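Local coordinates for Serine/threonine-protein kinase Tel1 (Chaetomium thermophilum, PDB 6SKY) that probably acts as a DNA-damage sensor that phosphorylates serine or threonine before glutamine in its substrates, using ATP, to activate checkpoint signalling, at residues Arg1653-Gln1658 with Phe2729-Glu2734; Gly1673-Ile1678 with Ser1714-Ser1719; Leu2752-Gly2757 with Lys2907-Lys2912; Thr2745-Ser2750 with Gly2815-Cys2820. All coordinates share one frame; numbering follows the deposited sequence.

Contact 1: Arg1653-Gln1658 with Phe2729-Glu2734; sequences RESQLQ and FPDPDE
The start of the long kinase-domain helix 2732-2755 meets a turn of the helical solenoid here, the turn that leads into helix 1657-1663. The two segments are more than a thousand residues apart in sequence. The side chain of S1655 lies at the middle of the contact. Its OG sits between the backbone N and the carbonyl carbon (chi1 55°), which points it at the carboxylate of D2731. The bond from S1655 OG to D2731 OD1 is weak, at 3.3 Å. D2731 holds the N-cap position of helix 2732-2755, but its side chain caps nothing. Its CG is anti to the backbone N (chi1 -167°), so the carboxylate is turned to the solenoid instead. L1657 flanks the same oxygen. Its CD1 lies 3.9 Å from D2731 OD1 and 4.1 Å from P2732 CD, the apolar part of this helix start.

The contact joins the kinase domain to the alpha-solenoid part of the chain. Helices 1836-1849 and 1884-1898 also pack on it, against S1655, E1654 and P2732. D2733 reaches toward the other end of the turn. Its OD1 is 3.4 Å from E1654 CG, and its OD2 is 4.1 Å from R1653 CG. The carboxylates of E1654 and D2733 stand nearly perpendicular, with E1654 OE2 and D2733 OD1 4.0 Å apart. The repulsion is probably eased by K1885, which touches both side chains, and by the hydrogen bond of E1654 OE2 to the backbone N of V1886. The R1653 guanidinium does not reach D2733, its NE staying 6.0 Å from OD2.

Contact 2: Gly1673-Ile1678 with Ser1714-Ser1719; sequences GLLNLI and SACQES
A1715 is the first residue of segment 1714-1719 to meet the other helix. Its CB points toward helix 1670-1684 and lies 4.1 Å from L1675 CD1. C1716 comes next. Its SG, anti to the carbonyl carbon, is 3.6 Å from the same methyl. L1675 thus lays one branch against two successive residues of helix 1710-1719. It does so with CG anti to the carbonyl carbon and the chain extended beyond it (chi2 -176°).

S1719 ends the helix and carries the closest backbone approach, its CA 5.8 Å from that of N1676. S1719 CB packs 3.6 Å from L1675 CB, and N1676 brings its amide OD1 to the same CB. The hydroxyl turns back into its own helix. S1719 OG donates to A1715 O at 2.9 Å, with the donor above the carbonyl plane. That carbonyl also takes the backbone N of S1719, so two donors grip one oxygen in the last turn. An alanine here would lose the OG bond to A1715 O and would probably weaken the last turn, though the CB contacts would remain.

The short axes pass 9.4 Å apart and cross at -41°, running broadly the same way. Helix 1687-1706, which links the two in sequence, covers L1675 with L1697 and I1700 and meets C1716 with V1701. On another side of helix 1670-1684, helix 1793-1808 packs against L1674 and L1677. This is helix-on-helix packing of the alpha solenoid.

Contact 3: Leu2752-Gly2757 with Lys2907-Lys2912; sequences LGHVLG and KKKLSK
A Schellman motif ends helix 2732-2755, and the side chain of K2909 is laid across it. G2757, with positive phi, is the C-prime residue. Its N bonds to H2754 O at 3.2 Å. The tight part of the contact is K2909. Its chain is extended beyond CG, so CD lies over one face of the H2754 imidazole, toward its rim, the two side chains crossing obliquely. CD stands 4.3 Å from the ring centroid, 25° off the ring normal, in a CH-pi contact. K2909 NZ forms a salt bridge with E2785, next to the helix end. Beneath, V2755 CG2 meets L2910 CD2 at 3.9 Å, the two side chains crossing at about a right angle. L2828 of helix 2816-2828 touches both.

The other side is loose. K2907, K2908 and K2912 are exposed and make no contact with segment 2752-2757. K2908 NZ makes a long, weak ion pair with E2310 of the second subunit. S2911 OG turns back to K2908 O. At the helix end, K2909 NZ, besides its salt bridge to E2785, donates to H2754 O, which already takes G2757 N; this bond is 3.1 Å long and nearly along the C=O axis (169°).

Contact 4: Thr2745-Ser2750 with Gly2815-Cys2820; sequences TTAAIS and GVFRRC
F2817 lies in the first turn of helix 2816-2828 and carries most of its side of this contact. Its CB stands back from the partner helix, 5.2 Å from A2747 CB. CG is anti to the backbone N (chi1 178°), which swings the ring along helix 2732-2755. CD1 is the first ring atom to touch, 3.8 Å from A2747 CB. CE1 goes deepest, 3.7 Å from A2747 CA. Farther out, the ring turns its edge to S2750 OG, 4.4 Å from CE1, and the methyl CG2 of T2746 lies at a similar distance. CZ, the tip, points past A2747 to the S2750 end of the segment. CD2 and CE2 are on the side turned from A2747.

The S2750 hydroxyl does not bond across the contact. It donates to T2746 O at 2.7 Å, from above the carbonyl plane, beside the backbone N of S2750. T2746 OG1 likewise bonds to Y2742 O, so both polar groups are spent within their helix. One turn on from F2817, C2820 CB meets A2747 CB at 3.7 Å. The small A2747 thus sits between F2817 and C2820, which lets the backbones come close. A2747 and F2817 have their CA atoms 5.6 Å apart.

An alanine in place of F2817 would remove the ring atoms that touch A2747 CA and CB and would probably leave that side of A2747 poorly packed.

The short axes lie 8.7 Å apart and cross at -37°. This pair of helices belongs to the kinase C-lobe. F2817 also touches I2924 of helix 2916-2927 and M2808 in a loop, while T2746 and I2749 pack on strand 2775-2777.

How the contacts relate
Contacts 1, 4 and 3 follow one another along helix 2732-2755: contact 1 at its start, contact 4 farther along, contact 3 at its end. Centres of contacts 1 and 4 are about 25 Å apart, those of 4 and 3 about 16 Å. Contact 2 is separate. It lies in the solenoid about 22 Å from contact 1, centre to centre, and about 59 Å from contact 3, across the chain's centre. None lies at the annotated sites. Yet helix 2732-2755 leads into the segment with H2762, H2764 and N2765, which line the nucleotide pocket and magnesium site. Strand 2775-2777, packed on the segment of contact 4, precedes I2778 and D2779.

Contact 1: Arg1653-Gln1658 with Phe2729-Glu2734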
# COMPACT_ATOMS: atom_id res chain seq x y z
N ARG A 1653 -5.59 -36.08 -17.03
CA ARG A 1653 -4.46 -36.97 -17.24
C ARG A 1653 -3.89 -36.78 -18.63
O ARG A 1653 -4.62 -36.55 -19.60
CB ARG A 1653 -4.88 -38.43 -17.05
CG ARG A 1653 -4.97 -38.85 -15.60
CD ARG A 1653 -5.19 -40.33 -15.51
NE ARG A 1653 -6.21 -40.77 -16.45
CZ ARG A 1653 -7.45 -41.10 -16.11
NH1 ARG A 1653 -7.83 -41.04 -14.85
NH2 ARG A 1653 -8.31 -41.49 -17.05
N GLU A 1654 -2.57 -36.89 -18.74
CA GLU A 1654 -1.87 -36.62 -19.98
C GLU A 1654 -1.02 -37.77 -20.49
O GLU A 1654 -0.55 -37.71 -21.62
CB GLU A 1654 -0.99 -35.38 -19.84
CG GLU A 1654 0.08 -35.54 -18.80
CD GLU A 1654 0.83 -34.26 -18.58
OE1 GLU A 1654 0.20 -33.19 -18.56
OE2 GLU A 1654 2.06 -34.34 -18.44
N SER A 1655 -0.80 -38.81 -19.69
CA SER A 1655 -0.12 -40.00 -20.15
C SER A 1655 -1.07 -41.18 -20.13
O SER A 1655 -2.19 -41.09 -19.62
CB SER A 1655 1.12 -40.29 -19.29
OG SER A 1655 0.78 -40.37 -17.92
N GLN A 1656 -0.62 -42.28 -20.70
CA GLN A 1656 -1.38 -43.52 -20.71
C GLN A 1656 -0.89 -44.51 -19.68
O GLN A 1656 -1.27 -45.68 -19.74
CB GLN A 1656 -1.32 -44.16 -22.09
CG GLN A 1656 -2.04 -43.39 -23.16
CD GLN A 1656 -3.53 -43.61 -23.12
OE1 GLN A 1656 -4.31 -42.66 -23.04
NE2 GLN A 1656 -3.94 -44.86 -23.19
N LEU A 1657 -0.06 -44.08 -18.73
CA LEU A 1657 0.51 -45.02 -17.78
C LEU A 1657 -0.55 -45.69 -16.92
O LEU A 1657 -0.35 -46.80 -16.44
CB LEU A 1657 1.53 -44.32 -16.90
CG LEU A 1657 2.92 -44.19 -17.52
CD1 LEU A 1657 3.90 -43.76 -16.48
CD2 LEU A 1657 3.33 -45.51 -18.11
N GLN A 1658 -1.70 -45.03 -16.74
CA GLN A 1658 -2.76 -45.64 -15.94
C GLN A 1658 -3.35 -46.85 -16.63
O GLN A 1658 -3.68 -47.84 -15.98
CB GLN A 1658 -3.84 -44.61 -15.64
CG GLN A 1658 -3.84 -44.13 -14.21
CD GLN A 1658 -5.24 -44.02 -13.65
OE1 GLN A 1658 -6.22 -44.25 -14.35
NE2 GLN A 1658 -5.34 -43.68 -12.37
N PHE A 2729 6.83 -42.68 -7.05
CA PHE A 2729 5.80 -42.17 -7.95
C PHE A 2729 6.40 -42.08 -9.34
O PHE A 2729 6.98 -41.07 -9.72
CB PHE A 2729 5.28 -40.81 -7.49
CG PHE A 2729 5.13 -40.68 -6.00
CD1 PHE A 2729 4.04 -41.23 -5.36
CD2 PHE A 2729 6.06 -40.01 -5.25
CE1 PHE A 2729 3.91 -41.11 -4.00
CE2 PHE A 2729 5.93 -39.89 -3.89
CZ PHE A 2729 4.86 -40.44 -3.27
N PRO A 2730 6.27 -43.15 -10.15
CA PRO A 2730 6.83 -43.11 -11.51
C PRO A 2730 5.93 -42.45 -12.54
O PRO A 2730 6.41 -42.16 -13.64
CB PRO A 2730 7.04 -44.59 -11.83
CG PRO A 2730 6.86 -45.31 -10.54
CD PRO A 2730 5.91 -44.51 -9.76
N ASP A 2731 4.67 -42.21 -12.23
CA ASP A 2731 3.75 -41.52 -13.12
C ASP A 2731 3.96 -40.01 -13.00
O ASP A 2731 3.93 -39.49 -11.89
CB ASP A 2731 2.32 -41.89 -12.74
CG ASP A 2731 1.30 -41.48 -13.77
OD1 ASP A 2731 1.69 -41.00 -14.85
OD2 ASP A 2731 0.10 -41.64 -13.51
N PRO A 2732 4.17 -39.29 -14.10
CA PRO A 2732 4.51 -37.87 -13.98
C PRO A 2732 3.43 -37.00 -13.35
O PRO A 2732 3.77 -36.00 -12.71
CB PRO A 2732 4.77 -37.47 -15.44
CG PRO A 2732 5.25 -38.69 -16.05
CD PRO A 2732 4.46 -39.79 -15.45
N ASP A 2733 2.16 -37.34 -13.50
CA ASP A 2733 1.12 -36.56 -12.85
C ASP A 2733 1.20 -36.70 -11.33
O ASP A 2733 1.26 -35.70 -10.60
CB ASP A 2733 -0.24 -37.01 -13.35
CG ASP A 2733 -0.23 -37.36 -14.81
OD1 ASP A 2733 0.44 -36.65 -15.59
OD2 ASP A 2733 -0.89 -38.35 -15.19
N GLU A 2734 1.21 -37.94 -10.86
CA GLU A 2734 1.39 -38.21 -9.45
C GLU A 2734 2.71 -37.66 -8.94
O GLU A 2734 2.76 -37.10 -7.85
CB GLU A 2734 1.30 -39.71 -9.22
CG GLU A 2734 0.95 -40.10 -7.81
CD GLU A 2734 1.00 -41.59 -7.61
OE1 GLU A 2734 1.58 -42.28 -8.47
OE2 GLU A 2734 0.45 -42.08 -6.60

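Contact 2: Gly1673-Ile1678 with Ser1714-Ser1719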
# COMPACT_ATOMS: atom_id res chain seq x y z
N GLY A 1673 0.10 -57.90 -19.67
CA GLY A 1673 -0.53 -56.83 -20.43
C GLY A 1673 -0.97 -57.30 -21.80
O GLY A 1673 -2.09 -57.02 -22.23
N LEU A 1674 -0.10 -58.03 -22.49
CA LEU A 1674 -0.47 -58.56 -23.80
C LEU A 1674 -1.57 -59.60 -23.69
O LEU A 1674 -2.46 -59.67 -24.54
CB LEU A 1674 0.74 -59.15 -24.50
CG LEU A 1674 1.54 -58.14 -25.31
CD1 LEU A 1674 2.59 -58.86 -26.08
CD2 LEU A 1674 0.61 -57.40 -26.22
N LEU A 1675 -1.54 -60.42 -22.64
CA LEU A 1675 -2.59 -61.42 -22.48
C LEU A 1675 -3.94 -60.77 -22.22
O LEU A 1675 -4.95 -61.23 -22.74
CB LEU A 1675 -2.24 -62.38 -21.35
CG LEU A 1675 -1.14 -63.37 -21.73
CD1 LEU A 1675 -0.93 -64.35 -20.61
CD2 LEU A 1675 -1.51 -64.08 -23.00
N ASN A 1676 -3.97 -59.69 -21.44
CA ASN A 1676 -5.24 -58.99 -21.25
C ASN A 1676 -5.70 -58.32 -22.53
O ASN A 1676 -6.90 -58.33 -22.84
CB ASN A 1676 -5.10 -57.96 -20.13
CG ASN A 1676 -5.05 -58.60 -18.78
OD1 ASN A 1676 -4.96 -59.81 -18.66
ND2 ASN A 1676 -5.10 -57.78 -17.74
N LEU A 1677 -4.78 -57.74 -23.29
CA LEU A 1677 -5.16 -57.13 -24.55
C LEU A 1677 -5.73 -58.16 -25.52
O LEU A 1677 -6.67 -57.87 -26.26
CB LEU A 1677 -3.97 -56.42 -25.18
CG LEU A 1677 -3.72 -54.99 -24.73
CD1 LEU A 1677 -2.62 -54.42 -25.56
CD2 LEU A 1677 -4.96 -54.19 -24.90
N ILE A 1678 -5.16 -59.36 -25.53
CA ILE A 1678 -5.64 -60.39 -26.44
C ILE A 1678 -6.95 -60.99 -25.94
O ILE A 1678 -7.84 -61.29 -26.73
CB ILE A 1678 -4.56 -61.47 -26.64
CG1 ILE A 1678 -3.39 -60.89 -27.42
CG2 ILE A 1678 -5.12 -62.65 -27.36
CD1 ILE A 1678 -2.21 -61.81 -27.49
N SER A 1714 2.40 -68.29 -14.80
CA SER A 1714 1.89 -67.36 -13.81
C SER A 1714 1.23 -66.16 -14.46
O SER A 1714 0.32 -65.56 -13.87
CB SER A 1714 3.03 -66.91 -12.89
OG SER A 1714 4.14 -66.46 -13.65
N ALA A 1715 1.67 -65.78 -15.66
CA ALA A 1715 0.99 -64.72 -16.38
C ALA A 1715 -0.40 -65.16 -16.83
O ALA A 1715 -1.37 -64.41 -16.69
CB ALA A 1715 1.83 -64.28 -17.58
N CYS A 1716 -0.51 -66.37 -17.37
CA CYS A 1716 -1.79 -66.85 -17.89
C CYS A 1716 -2.79 -67.08 -16.77
O CYS A 1716 -3.95 -66.67 -16.87
CB CYS A 1716 -1.59 -68.14 -18.69
SG CYS A 1716 -0.68 -67.94 -20.23
N GLN A 1717 -2.36 -67.72 -15.68
CA GLN A 1717 -3.27 -68.03 -14.59
C GLN A 1717 -3.84 -66.79 -13.93
O GLN A 1717 -4.82 -66.90 -13.18
CB GLN A 1717 -2.58 -68.89 -13.53
CG GLN A 1717 -1.94 -70.17 -14.05
CD GLN A 1717 -2.90 -71.33 -14.14
OE1 GLN A 1717 -3.99 -71.30 -13.57
NE2 GLN A 1717 -2.50 -72.37 -14.84
N GLU A 1718 -3.26 -65.61 -14.17
CA GLU A 1718 -3.75 -64.37 -13.60
C GLU A 1718 -4.32 -63.41 -14.63
O GLU A 1718 -4.95 -62.43 -14.25
CB GLU A 1718 -2.63 -63.68 -12.82
CG GLU A 1718 -1.92 -64.61 -11.87
CD GLU A 1718 -1.23 -63.89 -10.74
OE1 GLU A 1718 -1.66 -62.77 -10.40
OE2 GLU A 1718 -0.25 -64.45 -10.20
N SER A 1719 -4.11 -63.67 -15.92
CA SER A 1719 -4.75 -62.89 -16.96
C SER A 1719 -6.04 -63.50 -17.47
O SER A 1719 -6.93 -62.77 -17.92
CB SER A 1719 -3.80 -62.69 -18.14
OG SER A 1719 -2.65 -61.98 -17.73

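Contact 3: Leu2752-Gly2757 with Lys2907-Lys2912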
# COMPACT_ATOMS: atom_id res chain seq x y z
N LEU A 2752 6.47 -21.94 10.42
CA LEU A 2752 5.82 -22.10 11.71
C LEU A 2752 6.82 -22.47 12.80
O LEU A 2752 6.66 -22.05 13.94
CB LEU A 2752 4.73 -23.16 11.60
CG LEU A 2752 3.35 -22.73 12.05
CD1 LEU A 2752 2.32 -23.48 11.27
CD2 LEU A 2752 3.23 -23.03 13.51
N GLY A 2753 7.84 -23.25 12.47
CA GLY A 2753 8.85 -23.59 13.44
C GLY A 2753 9.89 -22.53 13.66
O GLY A 2753 10.57 -22.55 14.68
N HIS A 2754 10.07 -21.62 12.71
CA HIS A 2754 10.84 -20.42 13.00
C HIS A 2754 10.10 -19.53 13.99
O HIS A 2754 10.68 -19.07 14.98
CB HIS A 2754 11.15 -19.66 11.72
CG HIS A 2754 11.56 -18.24 11.95
ND1 HIS A 2754 12.74 -17.90 12.57
CD2 HIS A 2754 10.94 -17.07 11.65
CE1 HIS A 2754 12.83 -16.58 12.64
NE2 HIS A 2754 11.75 -16.06 12.09
N VAL A 2755 8.82 -19.29 13.76
CA VAL A 2755 8.07 -18.38 14.62
C VAL A 2755 7.99 -18.89 16.05
O VAL A 2755 7.96 -18.10 16.99
CB VAL A 2755 6.67 -18.14 14.02
CG1 VAL A 2755 5.73 -17.60 15.06
CG2 VAL A 2755 6.76 -17.17 12.88
N LEU A 2756 7.98 -20.21 16.25
CA LEU A 2756 7.88 -20.78 17.59
C LEU A 2756 9.18 -21.38 18.08
O LEU A 2756 9.17 -22.13 19.05
CB LEU A 2756 6.78 -21.84 17.64
CG LEU A 2756 5.36 -21.38 17.33
CD1 LEU A 2756 4.42 -22.54 17.37
CD2 LEU A 2756 4.92 -20.32 18.30
N GLY A 2757 10.30 -21.08 17.45
CA GLY A 2757 11.58 -21.50 17.96
C GLY A 2757 11.83 -22.99 17.93
O GLY A 2757 12.71 -23.47 18.66
N LYS A 2907 6.76 -12.58 19.84
CA LYS A 2907 6.03 -11.40 19.41
C LYS A 2907 6.87 -10.51 18.52
O LYS A 2907 6.32 -9.80 17.67
CB LYS A 2907 5.53 -10.63 20.62
CG LYS A 2907 4.70 -9.43 20.29
CD LYS A 2907 4.15 -8.77 21.53
CE LYS A 2907 3.52 -7.44 21.20
NZ LYS A 2907 4.50 -6.53 20.55
N LYS A 2908 8.18 -10.50 18.70
CA LYS A 2908 9.03 -9.69 17.83
C LYS A 2908 9.43 -10.41 16.55
O LYS A 2908 9.89 -9.75 15.62
CB LYS A 2908 10.27 -9.23 18.58
CG LYS A 2908 11.43 -10.18 18.52
CD LYS A 2908 12.52 -9.75 19.47
CE LYS A 2908 13.54 -10.86 19.69
NZ LYS A 2908 14.42 -10.60 20.86
N LYS A 2909 9.27 -11.73 16.48
CA LYS A 2909 9.38 -12.39 15.18
C LYS A 2909 8.16 -12.17 14.30
O LYS A 2909 8.21 -12.51 13.12
CB LYS A 2909 9.58 -13.89 15.36
CG LYS A 2909 10.98 -14.29 15.72
CD LYS A 2909 11.01 -15.74 16.07
CE LYS A 2909 12.36 -16.14 16.55
NZ LYS A 2909 12.33 -17.50 17.09
N LEU A 2910 7.07 -11.63 14.83
CA LEU A 2910 5.86 -11.38 14.07
C LEU A 2910 5.62 -9.90 13.85
O LEU A 2910 4.48 -9.48 13.62
CB LEU A 2910 4.65 -11.99 14.78
CG LEU A 2910 4.52 -13.51 14.86
CD1 LEU A 2910 3.30 -13.86 15.65
CD2 LEU A 2910 4.43 -14.09 13.49
N SER A 2911 6.67 -9.09 13.91
CA SER A 2911 6.55 -7.65 13.78
C SER A 2911 6.65 -7.26 12.32
O SER A 2911 7.45 -7.81 11.57
CB SER A 2911 7.64 -6.96 14.58
OG SER A 2911 8.91 -7.41 14.16
N LYS A 2912 5.84 -6.28 11.92
CA LYS A 2912 5.73 -5.86 10.54
C LYS A 2912 6.76 -4.82 10.14
O LYS A 2912 6.55 -4.09 9.18
CB LYS A 2912 4.33 -5.34 10.26
CG LYS A 2912 3.25 -6.30 10.68
CD LYS A 2912 1.97 -6.04 9.93
CE LYS A 2912 0.97 -7.13 10.19
NZ LYS A 2912 -0.19 -7.05 9.27

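Contact 4: Thr2745-Ser2750 with Gly2815-Cys2820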
# COMPACT_ATOMS: atom_id res chain seq x y z
N THR A 2745 4.43 -28.50 2.33
CA THR A 2745 4.45 -28.84 3.75
C THR A 2745 5.78 -28.48 4.39
O THR A 2745 5.80 -28.05 5.55
CB THR A 2745 4.12 -30.31 3.95
OG1 THR A 2745 4.92 -31.09 3.08
CG2 THR A 2745 2.70 -30.56 3.63
N THR A 2746 6.88 -28.59 3.65
CA THR A 2746 8.16 -28.15 4.18
C THR A 2746 8.18 -26.65 4.41
O THR A 2746 8.68 -26.19 5.44
CB THR A 2746 9.28 -28.56 3.23
OG1 THR A 2746 9.18 -29.96 2.99
CG2 THR A 2746 10.61 -28.29 3.83
N ALA A 2747 7.62 -25.87 3.49
CA ALA A 2747 7.58 -24.43 3.67
C ALA A 2747 6.74 -24.04 4.88
O ALA A 2747 7.15 -23.18 5.69
CB ALA A 2747 7.02 -23.77 2.42
N ALA A 2748 5.57 -24.65 5.03
CA ALA A 2748 4.70 -24.31 6.15
C ALA A 2748 5.36 -24.64 7.48
O ALA A 2748 5.34 -23.84 8.41
CB ALA A 2748 3.36 -25.01 6.02
N ILE A 2749 5.96 -25.83 7.59
CA ILE A 2749 6.56 -26.18 8.87
C ILE A 2749 7.82 -25.38 9.12
O ILE A 2749 8.16 -25.10 10.26
CB ILE A 2749 6.82 -27.69 8.97
CG1 ILE A 2749 7.03 -28.09 10.42
CG2 ILE A 2749 8.04 -28.07 8.17
CD1 ILE A 2749 5.90 -27.74 11.32
N SER A 2750 8.51 -24.94 8.07
CA SER A 2750 9.70 -24.12 8.27
C SER A 2750 9.33 -22.76 8.85
O SER A 2750 9.94 -22.31 9.83
CB SER A 2750 10.44 -23.96 6.94
OG SER A 2750 10.99 -25.20 6.54
N GLY A 2815 10.55 -20.20 -6.37
CA GLY A 2815 9.33 -20.77 -6.87
C GLY A 2815 8.37 -21.16 -5.78
O GLY A 2815 7.90 -20.29 -5.05
N VAL A 2816 8.09 -22.45 -5.63
CA VAL A 2816 7.05 -22.88 -4.71
C VAL A 2816 7.47 -22.66 -3.26
O VAL A 2816 6.69 -22.20 -2.44
CB VAL A 2816 6.67 -24.34 -4.98
CG1 VAL A 2816 5.62 -24.81 -4.02
CG2 VAL A 2816 6.17 -24.49 -6.38
N PHE A 2817 8.72 -22.98 -2.94
CA PHE A 2817 9.15 -22.92 -1.54
C PHE A 2817 9.16 -21.49 -1.03
O PHE A 2817 8.63 -21.20 0.04
CB PHE A 2817 10.52 -23.56 -1.37
CG PHE A 2817 11.03 -23.50 0.03
CD1 PHE A 2817 10.51 -24.30 1.01
CD2 PHE A 2817 12.04 -22.62 0.37
CE1 PHE A 2817 10.97 -24.24 2.28
CE2 PHE A 2817 12.50 -22.56 1.65
CZ PHE A 2817 11.96 -23.37 2.60
N ARG A 2818 9.77 -20.58 -1.78
CA ARG A 2818 9.89 -19.20 -1.32
C ARG A 2818 8.55 -18.50 -1.29
O ARG A 2818 8.25 -17.75 -0.35
CB ARG A 2818 10.88 -18.47 -2.20
CG ARG A 2818 11.48 -17.27 -1.56
CD ARG A 2818 12.51 -16.66 -2.46
NE ARG A 2818 13.70 -17.48 -2.55
CZ ARG A 2818 14.80 -17.28 -1.84
NH1 ARG A 2818 15.84 -18.08 -1.99
NH2 ARG A 2818 14.86 -16.28 -0.99
N ARG A 2819 7.70 -18.74 -2.29
CA ARG A 2819 6.38 -18.14 -2.29
C ARG A 2819 5.52 -18.67 -1.16
O ARG A 2819 4.76 -17.93 -0.55
CB ARG A 2819 5.69 -18.37 -3.63
CG ARG A 2819 6.37 -17.72 -4.80
CD ARG A 2819 5.57 -16.58 -5.33
NE ARG A 2819 4.28 -17.01 -5.83
CZ ARG A 2819 3.31 -16.16 -6.16
NH1 ARG A 2819 2.15 -16.62 -6.61
NH2 ARG A 2819 3.50 -14.87 -6.04
N CYS A 2820 5.64 -19.96 -0.85
CA CYS A 2820 4.83 -20.51 0.23
C CYS A 2820 5.34 -20.10 1.59
O CYS A 2820 4.54 -19.90 2.51
CB CYS A 2820 4.76 -22.03 0.11
SG CYS A 2820 3.72 -22.59 -1.23